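Local coordinates for protein 11S globulin (Wrightia tinctoria, PDB 5WXU) that probably serves as a hexameric seed storage protein and nutrient reservoir, and binds the plant hormone auxin (indole-3-acetic acid), at residues Y97-M102 and Q195-Y200; T292-E297 and N322-R327; P51-H56 and Q382-I387. All coordinates share one frame; numbering follows the deposited sequence. Where two conformers were deposited one is given.

Interaction 1 of 3, residues Y97-M102 and Q195-Y200; sequences YNNAPM and QNLRRY. With PO4 (phosphate ion), chain N.
Tyr97 and Tyr200 form an antiparallel hydrogen-bonded pair between strands 91-98 and 198-201 of the first cupin barrel, with Tyr97 N 2.9 Å from Tyr200 O and the reverse bond equally short. Their side chains share one side of the sheet. Tyr200 CB sits over the Tyr97 ring face, and the Tyr200 ring turns its edge to that face in an offset edge-to-face pair, planes 86° apart. Both hydroxyls bond to a second subunit, Tyr97 OH to Asn391 O and Tyr200 OH to Ser370 OG.

Asn98 can be followed outward. CB lies 4.1 Å from Leu197 CD1, and CG, anti to the carbonyl carbon (chi1 -53°), sets the amide beside a phosphate ion, probably from the crystallisation liquor. OD1 accepts from His184 NE2, while ND2 donates nearly straight (171°) to a lone pair of Arg198 O at 3.0 Å and also to phosphate O1. Arg199 NH1 donates to phosphate O4.

Asn99 grips the same segment. Its OD1 receives Arg198 N at 2.8 Å, the donor standing above the carbonyl plane, and its ND2 donates to Asn196 O, which Arg198 NH1, itself salt-bridged to Asp194, also binds. An alanine here removes the acceptor for Arg198 N and the donor to Asn196 O, and would probably loosen the extended run from Asn196 to Arg198. Asparagine amides thus satisfy both the N-H and the carbonyl of the buried Arg198 backbone.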
loop_
_atom_site.group_PDB
_atom_site.type_symbol
_atom_site.label_atom_id
_atom_site.label_comp_id
_atom_site.label_asym_id
_atom_site.label_seq_id
_atom_site.Cartn_x
_atom_site.Cartn_y
_atom_site.Cartn_z
ATOM N N TYR B 97 16.662 -17.895 -18.401
ATOM C CA TYR B 97 16.319 -16.899 -17.371
ATOM C C TYR B 97 17.496 -15.985 -17.177
ATOM O O TYR B 97 18.648 -16.339 -17.448
ATOM C CB TYR B 97 15.810 -17.465 -16.079
ATOM C CG TYR B 97 16.767 -18.362 -15.281
ATOM C CD1 TYR B 97 17.003 -19.681 -15.677
ATOM C CD2 TYR B 97 17.468 -17.899 -14.240
ATOM C CE1 TYR B 97 17.889 -20.476 -14.983
ATOM C CE2 TYR B 97 18.301 -18.693 -13.537
ATOM C CZ TYR B 97 18.519 -19.985 -13.927
ATOM O OH TYR B 97 19.418 -20.779 -13.205
ATOM N N ASN B 98 17.198 -14.783 -16.703
ATOM C CA ASN B 98 18.162 -13.746 -16.532
ATOM C C ASN B 98 18.127 -13.233 -15.110
ATOM O O ASN B 98 17.154 -13.440 -14.389
ATOM C CB ASN B 98 17.884 -12.603 -17.472
ATOM C CG ASN B 98 17.759 -13.055 -18.891
ATOM O OD1 ASN B 98 16.710 -12.934 -19.511
ATOM N ND2 ASN B 98 18.875 -13.539 -19.466
ATOM N N ASN B 99 19.174 -12.521 -14.773
ATOM C CA ASN B 99 19.226 -11.811 -13.476
ATOM C C ASN B 99 18.587 -10.430 -13.421
ATOM O O ASN B 99 18.568 -9.771 -12.368
ATOM C CB ASN B 99 20.668 -11.710 -12.990
ATOM C CG ASN B 99 21.543 -10.889 -13.877
ATOM O OD1 ASN B 99 21.516 -11.105 -15.086
ATOM N ND2 ASN B 99 22.376 -10.010 -13.317
ATOM N N ALA B 100 18.088 -9.966 -14.547
ATOM C CA ALA B 100 17.540 -8.605 -14.654
ATOM C C ALA B 100 16.248 -8.761 -15.351
ATOM O O ALA B 100 16.108 -9.589 -16.252
ATOM C CB ALA B 100 18.435 -7.679 -15.476
ATOM N N PRO B 101 15.252 -7.956 -14.984
ATOM C CA PRO B 101 13.987 -7.833 -15.736
ATOM C C PRO B 101 14.222 -7.159 -17.106
ATOM O O PRO B 101 15.308 -6.582 -17.343
ATOM C CB PRO B 101 13.127 -7.005 -14.831
ATOM C CG PRO B 101 14.126 -6.110 -14.127
ATOM C CD PRO B 101 15.380 -6.909 -13.944
ATOM N N MET B 102 13.254 -7.307 -17.989
ATOM C CA MET B 102 13.398 -6.826 -19.358
ATOM C C MET B 102 12.081 -6.429 -19.926
ATOM O O MET B 102 11.059 -6.951 -19.512
ATOM C CB MET B 102 14.018 -7.936 -20.208
ATOM C CG MET B 102 13.077 -9.107 -20.361
ATOM S SD MET B 102 13.955 -10.610 -20.772
ATOM C CE MET B 102 12.949 -11.834 -20.097
ATOM N N GLN B 195 26.362 -5.564 -11.827
ATOM C CA GLN B 195 25.818 -4.874 -12.982
ATOM C C GLN B 195 26.290 -5.464 -14.315
ATOM O O GLN B 195 26.884 -4.753 -15.166
ATOM C CB GLN B 195 26.148 -3.365 -12.877
ATOM C CG GLN B 195 25.641 -2.735 -11.584
ATOM C CD GLN B 195 24.132 -2.922 -11.472
ATOM O OE1 GLN B 195 23.401 -2.377 -12.262
ATOM N NE2 GLN B 195 23.687 -3.760 -10.555
ATOM N N ASN B 196 26.003 -6.741 -14.492
ATOM C CA ASN B 196 26.371 -7.509 -15.692
ATOM C C ASN B 196 25.257 -8.491 -15.929
ATOM O O ASN B 196 24.725 -9.072 -14.974
ATOM C CB ASN B 196 27.685 -8.284 -15.510
ATOM C CG ASN B 196 28.866 -7.377 -15.226
ATOM O OD1 ASN B 196 29.262 -7.183 -14.034
ATOM N ND2 ASN B 196 29.373 -6.727 -16.273
ATOM N N LEU B 197 24.871 -8.675 -17.206
ATOM C CA LEU B 197 23.829 -9.633 -17.508
ATOM C C LEU B 197 24.309 -11.077 -17.522
ATOM O O LEU B 197 25.336 -11.378 -18.191
ATOM C CB LEU B 197 23.217 -9.297 -18.875
ATOM C CG LEU B 197 22.073 -10.142 -19.348
ATOM C CD1 LEU B 197 20.863 -9.978 -18.427
ATOM C CD2 LEU B 197 21.688 -9.758 -20.782
ATOM N N ARG B 198 23.525 -11.952 -16.904
ATOM C CA ARG B 198 23.618 -13.382 -17.030
ATOM C C ARG B 198 22.514 -13.921 -17.858
ATOM O O ARG B 198 21.332 -13.505 -17.728
ATOM C CB ARG B 198 23.522 -14.110 -15.677
ATOM C CG ARG B 198 24.742 -14.097 -14.802
ATOM C CD ARG B 198 24.943 -12.837 -14.076
ATOM N NE ARG B 198 25.971 -12.925 -13.020
ATOM C CZ ARG B 198 26.511 -11.855 -12.515
ATOM N NH1 ARG B 198 26.149 -10.671 -12.951
ATOM N NH2 ARG B 198 27.454 -11.944 -11.597
ATOM N N ARG B 199 22.853 -14.855 -18.771
ATOM C CA ARG B 199 21.849 -15.598 -19.513
ATOM C C ARG B 199 22.013 -17.061 -19.277
ATOM O O ARG B 199 22.971 -17.657 -19.729
ATOM C CB ARG B 199 21.893 -15.324 -21.035
ATOM C CG ARG B 199 21.852 -13.815 -21.380
ATOM C CD ARG B 199 21.954 -13.603 -22.899
ATOM N NE ARG B 199 22.645 -12.365 -23.236
ATOM C CZ ARG B 199 22.142 -11.393 -23.985
ATOM N NH1 ARG B 199 20.889 -11.444 -24.478
ATOM N NH2 ARG B 199 22.911 -10.331 -24.205
ATOM N N TYR B 200 21.042 -17.642 -18.575
ATOM C CA TYR B 200 21.103 -19.006 -18.116
ATOM C C TYR B 200 20.116 -19.778 -18.945
ATOM O O TYR B 200 18.940 -19.634 -18.788
ATOM C CB TYR B 200 20.844 -19.115 -16.602
ATOM C CG TYR B 200 22.061 -18.680 -15.736
ATOM C CD1 TYR B 200 23.245 -18.138 -16.310
ATOM C CD2 TYR B 200 22.068 -18.850 -14.397
ATOM C CE1 TYR B 200 24.310 -17.726 -15.525
ATOM C CE2 TYR B 200 23.117 -18.405 -13.592
ATOM C CZ TYR B 200 24.253 -17.873 -14.134
ATOM O OH TYR B 200 25.349 -17.513 -13.315
HETATM P P PO4 N . 17.600 -13.610 -23.100
HETATM O O1 PO4 N . 18.311 -14.751 -22.212
HETATM O O2 PO4 N . 16.148 -13.730 -23.532
HETATM O O3 PO4 N . 17.384 -12.397 -22.186
HETATM O O4 PO4 N . 18.471 -12.947 -24.170
#

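Interaction 2 of 3, residues T292-E297 and N322-R327; sequences TVRIKE and NLPILR
Leu323, Arg294 and Ile325 bury the most surface where the approach to strand 296-298 meets the turn leading into helix 325-329. Leu323, with CG anti to its backbone N (chi1 178°), sends CD1 beneath the length of the Arg294 side chain. Leu323 CD1 lies 3.6 Å from Arg294 NE, over one face of the guanidinium, and 3.4 Å from Arg294 O, so one methyl packs against both the carbonyl and the side chain as far as NE.

Arg294 leaves the backbone extended and bends at chi3 (128°), which brings its tip to Asn322 O. Arg294 NH1 and NH2 each lie 2.8 Å from Asn322 O, forming a forked but weak pair of bonds, bent to 116°. NE points weakly toward Lys296 O in the guanidinium plane. Arg294 was modelled in two conformers, and in this one NH2 stands only 1.7 Å from Glu297 OE1; a salt-bridge partner this close suggests that the two positions are not occupied together. Glu297 also pairs with Arg304, and Arg294 and Asn322 of a fourth subunit pack against this corner.

Ile325 closes the apolar side. Its CD1 touches Ile295 CD1 at 3.7 Å, and CB meets Val293 CG2. Between the backbones one water donates to Arg294 O and accepts from Ile325 N at 2.9 Å. Strand 296-298 borders the sheet of the first barrel through strand 158-162, whereas helix 325-329 leads into strand 332-338 of the second, an interdomain junction that fits the two-barrel (bicupin) fold of 11S globulins.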
loop_
_atom_site.group_PDB
_atom_site.type_symbol
_atom_site.label_atom_id
_atom_site.label_comp_id
_atom_site.label_asym_id
_atom_site.label_seq_id
_atom_site.Cartn_x
_atom_site.Cartn_y
_atom_site.Cartn_z
ATOM N N THR B 292 -2.175 -15.760 -14.020
ATOM C CA THR B 292 -2.716 -15.222 -15.303
ATOM C C THR B 292 -2.267 -13.848 -15.658
ATOM O O THR B 292 -2.893 -13.283 -16.549
ATOM C CB THR B 292 -4.311 -15.024 -15.250
ATOM O OG1 THR B 292 -4.721 -13.910 -14.329
ATOM C CG2 THR B 292 -4.933 -16.328 -14.983
ATOM N N VAL B 293 -1.339 -13.300 -14.888
ATOM C CA VAL B 293 -0.836 -11.853 -14.950
ATOM C C VAL B 293 -0.579 -11.568 -16.431
ATOM O O VAL B 293 0.029 -12.425 -17.142
ATOM C CB VAL B 293 0.395 -11.650 -14.026
ATOM C CG1 VAL B 293 1.496 -12.670 -14.313
ATOM C CG2 VAL B 293 1.066 -10.270 -14.135
ATOM N N ARG B 294 -1.045 -10.395 -16.902
ATOM C CA ARG B 294 -0.839 -9.976 -18.288
ATOM C C ARG B 294 0.632 -9.578 -18.415
ATOM O O ARG B 294 1.189 -8.861 -17.554
ATOM C CB ARG B 294 -1.822 -8.833 -18.711
ATOM C CG ARG B 294 -1.703 -8.135 -20.092
ATOM C CD ARG B 294 -2.859 -7.081 -20.326
ATOM N NE ARG B 294 -2.335 -5.769 -20.717
ATOM C CZ ARG B 294 -2.802 -4.597 -20.297
ATOM N NH1 ARG B 294 -3.841 -4.466 -19.505
ATOM N NH2 ARG B 294 -2.193 -3.504 -20.701
ATOM N N ILE B 295 1.258 -10.014 -19.508
ATOM C CA ILE B 295 2.696 -9.825 -19.726
ATOM C C ILE B 295 3.006 -8.801 -20.846
ATOM O O ILE B 295 4.134 -8.273 -20.960
ATOM C CB ILE B 295 3.305 -11.188 -20.080
ATOM C CG1 ILE B 295 3.408 -12.096 -18.856
ATOM C CG2 ILE B 295 4.648 -11.085 -20.726
ATOM C CD1 ILE B 295 4.023 -11.463 -17.654
ATOM N N LYS B 296 2.017 -8.523 -21.663
ATOM C CA LYS B 296 2.295 -7.692 -22.825
ATOM C C LYS B 296 1.154 -6.817 -23.233
ATOM O O LYS B 296 0.014 -7.060 -22.851
ATOM C CB LYS B 296 2.641 -8.606 -24.011
ATOM C CG LYS B 296 1.513 -9.435 -24.510
ATOM C CD LYS B 296 2.097 -10.447 -25.480
ATOM C CE LYS B 296 1.057 -11.193 -26.246
ATOM N NZ LYS B 296 0.259 -10.328 -27.150
ATOM N N GLU B 297 1.483 -5.839 -24.078
ATOM C CA GLU B 297 0.500 -5.017 -24.741
ATOM C C GLU B 297 1.071 -4.600 -26.090
ATOM O O GLU B 297 2.262 -4.367 -26.218
ATOM C CB GLU B 297 0.280 -3.800 -23.871
ATOM C CG GLU B 297 -0.826 -2.858 -24.324
ATOM C CD GLU B 297 -1.434 -2.045 -23.205
ATOM O OE1 GLU B 297 -1.655 -2.607 -22.103
ATOM O OE2 GLU B 297 -1.690 -0.834 -23.372
ATOM N N ASN B 322 -1.720 0.836 -17.312
ATOM C CA ASN B 322 -2.104 0.037 -18.449
ATOM C C ASN B 322 -1.790 -1.414 -18.167
ATOM O O ASN B 322 -2.625 -2.272 -18.246
ATOM C CB ASN B 322 -1.393 0.483 -19.782
ATOM C CG ASN B 322 -1.344 2.007 -19.966
ATOM O OD1 ASN B 322 -0.276 2.660 -20.362
ATOM N ND2 ASN B 322 -2.505 2.627 -19.689
ATOM N N LEU B 323 -0.552 -1.683 -17.831
ATOM C CA LEU B 323 -0.084 -3.036 -17.676
ATOM C C LEU B 323 0.453 -3.190 -16.252
ATOM O O LEU B 323 1.530 -2.726 -15.939
ATOM C CB LEU B 323 1.047 -3.303 -18.708
ATOM C CG LEU B 323 1.768 -4.652 -18.762
ATOM C CD1 LEU B 323 0.754 -5.750 -18.939
ATOM C CD2 LEU B 323 2.869 -4.672 -19.782
ATOM N N PRO B 324 -0.251 -3.945 -15.379
ATOM C CA PRO B 324 0.040 -3.951 -13.971
ATOM C C PRO B 324 1.396 -4.394 -13.550
ATOM O O PRO B 324 1.975 -3.815 -12.635
ATOM C CB PRO B 324 -1.055 -4.887 -13.356
ATOM C CG PRO B 324 -2.079 -4.914 -14.345
ATOM C CD PRO B 324 -1.550 -4.540 -15.684
ATOM N N ILE B 325 1.946 -5.391 -14.246
ATOM C CA ILE B 325 3.274 -5.960 -13.881
ATOM C C ILE B 325 4.409 -4.928 -13.971
ATOM O O ILE B 325 5.423 -5.051 -13.299
ATOM C CB ILE B 325 3.596 -7.222 -14.711
ATOM C CG1 ILE B 325 4.717 -8.010 -14.044
ATOM C CG2 ILE B 325 3.809 -6.907 -16.167
ATOM C CD1 ILE B 325 4.974 -9.353 -14.731
ATOM N N LEU B 326 4.182 -3.886 -14.750
ATOM C CA LEU B 326 5.161 -2.791 -14.816
ATOM C C LEU B 326 5.401 -2.069 -13.522
ATOM O O LEU B 326 6.471 -1.542 -13.292
ATOM C CB LEU B 326 4.800 -1.786 -15.892
ATOM C CG LEU B 326 4.805 -2.276 -17.364
ATOM C CD1 LEU B 326 4.402 -1.201 -18.340
ATOM C CD2 LEU B 326 6.150 -2.892 -17.784
ATOM N N ARG B 327 4.411 -2.080 -12.617
ATOM C CA ARG B 327 4.615 -1.468 -11.317
ATOM C C ARG B 327 5.684 -2.188 -10.523
ATOM O O ARG B 327 6.553 -1.558 -9.964
ATOM C CB ARG B 327 3.294 -1.504 -10.541
ATOM C CG ARG B 327 3.327 -0.921 -9.155
ATOM C CD ARG B 327 3.281 0.545 -9.225
ATOM N NE ARG B 327 3.088 1.167 -7.925
ATOM C CZ ARG B 327 3.335 2.451 -7.693
ATOM N NH1 ARG B 327 3.782 3.237 -8.669
ATOM N NH2 ARG B 327 3.162 2.953 -6.481
HETATM O O HOH W 1 0.203 -7.278 -15.674
#

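Interaction 3 of 3, residues P51-H56 and Q382-I387; sequences PLEPAH and QGQLFI
Two cupin barrels of one bicupin chain meet here through a single antiparallel beta bridge: the loop before strand 56-60 of the first runs against strand 385-388, an outermost strand of a sheet in the second. The bridge carries two backbone hydrogen bonds. Leu52 N donates to Leu385 O at 2.8 Å, and Leu385 N returns a straighter bond (170°) to Leu52 O at 3.1 Å; both donors lie in the plane of the carbonyl they bind. Pro51 CA adds a CA-H...O contact to Leu385 O at 3.3 Å. Leu52 O has a further partner in Trp68 NE1.

The packing is mostly apolar carbon against amide. Pro51 and Gln384 lie side by side and point the same way, so that Pro51 CB comes 3.5 Å from Gln384 OE1 and 3.8 Å from Gln384 NE2. Gln384 OE1 itself takes a hydrogen bond from Arg381 N, which fixes the amide end while its chain stays extended. On the flank of Gln384, Glu53 crosses it obliquely, bringing OE2 to 4.0 Å from Gln384 CG. The Leu52 side chain packs on Leu75 of helix 73-78, and that of Leu385 on Trp68 and Ala82.

Beyond the contact the chain enters strand 56-60 through a classic beta bulge, Ala55 and His56 both facing Ile67. Within it, Gly383 has a positive phi of 88°, at which a CB would be jammed against Gln382 O.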
loop_
_atom_site.group_PDB
_atom_site.type_symbol
_atom_site.label_atom_id
_atom_site.label_comp_id
_atom_site.label_asym_id
_atom_site.label_seq_id
_atom_site.Cartn_x
_atom_site.Cartn_y
_atom_site.Cartn_z
ATOM N N PRO B 51 23.930 7.790 -31.290
ATOM C CA PRO B 51 23.212 6.581 -31.672
ATOM C C PRO B 51 24.221 5.471 -31.827
ATOM O O PRO B 51 25.417 5.721 -32.207
ATOM C CB PRO B 51 22.567 6.942 -33.030
ATOM C CG PRO B 51 22.706 8.406 -33.177
ATOM C CD PRO B 51 23.860 8.818 -32.355
ATOM N N LEU B 52 23.798 4.264 -31.463
ATOM C CA LEU B 52 24.716 3.138 -31.332
ATOM C C LEU B 52 24.169 2.012 -32.152
ATOM O O LEU B 52 22.945 1.831 -32.228
ATOM C CB LEU B 52 24.796 2.634 -29.849
ATOM C CG LEU B 52 25.227 3.647 -28.811
ATOM C CD1 LEU B 52 25.278 3.034 -27.425
ATOM C CD2 LEU B 52 26.608 4.140 -29.241
ATOM N N GLU B 53 25.061 1.188 -32.712
ATOM C CA GLU B 53 24.687 -0.051 -33.380
ATOM C C GLU B 53 25.277 -1.226 -32.621
ATOM O O GLU B 53 26.180 -1.012 -31.830
ATOM C CB GLU B 53 25.116 0.038 -34.859
ATOM C CG GLU B 53 24.032 0.727 -35.665
ATOM C CD GLU B 53 24.359 0.927 -37.097
ATOM O OE1 GLU B 53 25.578 0.898 -37.440
ATOM O OE2 GLU B 53 23.376 1.100 -37.872
ATOM N N PRO B 54 24.752 -2.450 -32.839
ATOM C CA PRO B 54 25.287 -3.588 -32.162
ATOM C C PRO B 54 26.777 -3.815 -32.463
ATOM O O PRO B 54 27.281 -3.344 -33.491
ATOM C CB PRO B 54 24.466 -4.747 -32.674
ATOM C CG PRO B 54 23.263 -4.179 -33.312
ATOM C CD PRO B 54 23.540 -2.757 -33.616
ATOM N N ALA B 55 27.481 -4.422 -31.527
ATOM C CA ALA B 55 28.946 -4.502 -31.611
ATOM C C ALA B 55 29.390 -5.913 -31.858
ATOM O O ALA B 55 30.574 -6.115 -32.079
ATOM C CB ALA B 55 29.604 -3.978 -30.356
ATOM N N HIS B 56 28.500 -6.881 -31.741
ATOM C CA HIS B 56 28.902 -8.283 -31.799
ATOM C C HIS B 56 27.670 -9.042 -32.216
ATOM O O HIS B 56 26.531 -8.670 -31.840
ATOM C CB HIS B 56 29.421 -8.707 -30.427
ATOM C CG HIS B 56 30.097 -10.051 -30.374
ATOM N ND1 HIS B 56 31.463 -10.211 -30.472
ATOM C CD2 HIS B 56 29.598 -11.291 -30.121
ATOM C CE1 HIS B 56 31.772 -11.494 -30.316
ATOM N NE2 HIS B 56 30.657 -12.172 -30.106
ATOM N N GLN B 382 16.925 4.046 -38.797
ATOM C CA GLN B 382 16.432 2.692 -38.537
ATOM C C GLN B 382 17.575 1.766 -38.115
ATOM O O GLN B 382 18.691 1.755 -38.662
ATOM C CB GLN B 382 15.699 2.115 -39.733
ATOM C CG GLN B 382 15.116 0.728 -39.516
ATOM C CD GLN B 382 14.556 0.149 -40.793
ATOM O OE1 GLN B 382 13.704 0.750 -41.437
ATOM N NE2 GLN B 382 15.051 -1.020 -41.173
ATOM N N GLY B 383 17.281 1.000 -37.078
ATOM C CA GLY B 383 18.221 0.056 -36.502
ATOM C C GLY B 383 19.129 0.600 -35.443
ATOM O O GLY B 383 19.840 -0.173 -34.830
ATOM N N GLN B 384 19.122 1.901 -35.182
ATOM C CA GLN B 384 19.925 2.494 -34.179
ATOM C C GLN B 384 19.175 2.552 -32.822
ATOM O O GLN B 384 17.968 2.766 -32.801
ATOM C CB GLN B 384 20.423 3.882 -34.556
ATOM C CG GLN B 384 21.307 3.895 -35.829
ATOM C CD GLN B 384 21.781 5.288 -36.179
ATOM O OE1 GLN B 384 21.023 6.222 -36.085
ATOM N NE2 GLN B 384 23.078 5.442 -36.480
ATOM N N LEU B 385 19.970 2.419 -31.759
ATOM C CA LEU B 385 19.591 2.679 -30.384
ATOM C C LEU B 385 20.153 4.011 -29.909
ATOM O O LEU B 385 21.306 4.340 -30.212
ATOM C CB LEU B 385 20.177 1.567 -29.515
ATOM C CG LEU B 385 19.599 1.303 -28.113
ATOM C CD1 LEU B 385 18.264 0.561 -28.243
ATOM C CD2 LEU B 385 20.573 0.533 -27.214
ATOM N N PHE B 386 19.412 4.753 -29.086
ATOM C CA PHE B 386 19.957 5.988 -28.443
ATOM C C PHE B 386 19.460 6.160 -27.024
ATOM O O PHE B 386 18.263 5.810 -26.721
ATOM C CB PHE B 386 19.798 7.310 -29.257
ATOM C CG PHE B 386 18.412 7.705 -29.631
ATOM C CD1 PHE B 386 17.690 8.568 -28.820
ATOM C CD2 PHE B 386 17.828 7.302 -30.818
ATOM C CE1 PHE B 386 16.426 8.989 -29.145
ATOM C CE2 PHE B 386 16.547 7.691 -31.139
ATOM C CZ PHE B 386 15.851 8.589 -30.316
ATOM N N ILE B 387 20.392 6.575 -26.171
ATOM C CA ILE B 387 20.152 6.715 -24.729
ATOM C C ILE B 387 20.126 8.199 -24.399
ATOM O O ILE B 387 21.013 8.912 -24.782
ATOM C CB ILE B 387 21.233 5.984 -23.889
ATOM C CG1 ILE B 387 21.052 4.473 -23.880
ATOM C CG2 ILE B 387 21.118 6.358 -22.421
ATOM C CD1 ILE B 387 20.811 3.836 -25.143
#

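Interaction 1 is wholly buried and lies within the first cupin domain; interactions 2 and 3 are only partly buried, and both tie the first barrel to the second, on opposite sides of the chain's centre with their own centres about 27 Å apart. Interactions 1 and 3 use antiparallel backbone pairing, but interaction 1 supplements it with side-chain amides and stacked rings, interaction 3 with a proline against a glutamine. Interaction 2 has no beta bridge and relies on aliphatic packing, a bridging water and a weakly bonded arginine. Other subunits reach interactions 1 and 2, whereas none touches interaction 3, whose chain loop encloses the other two.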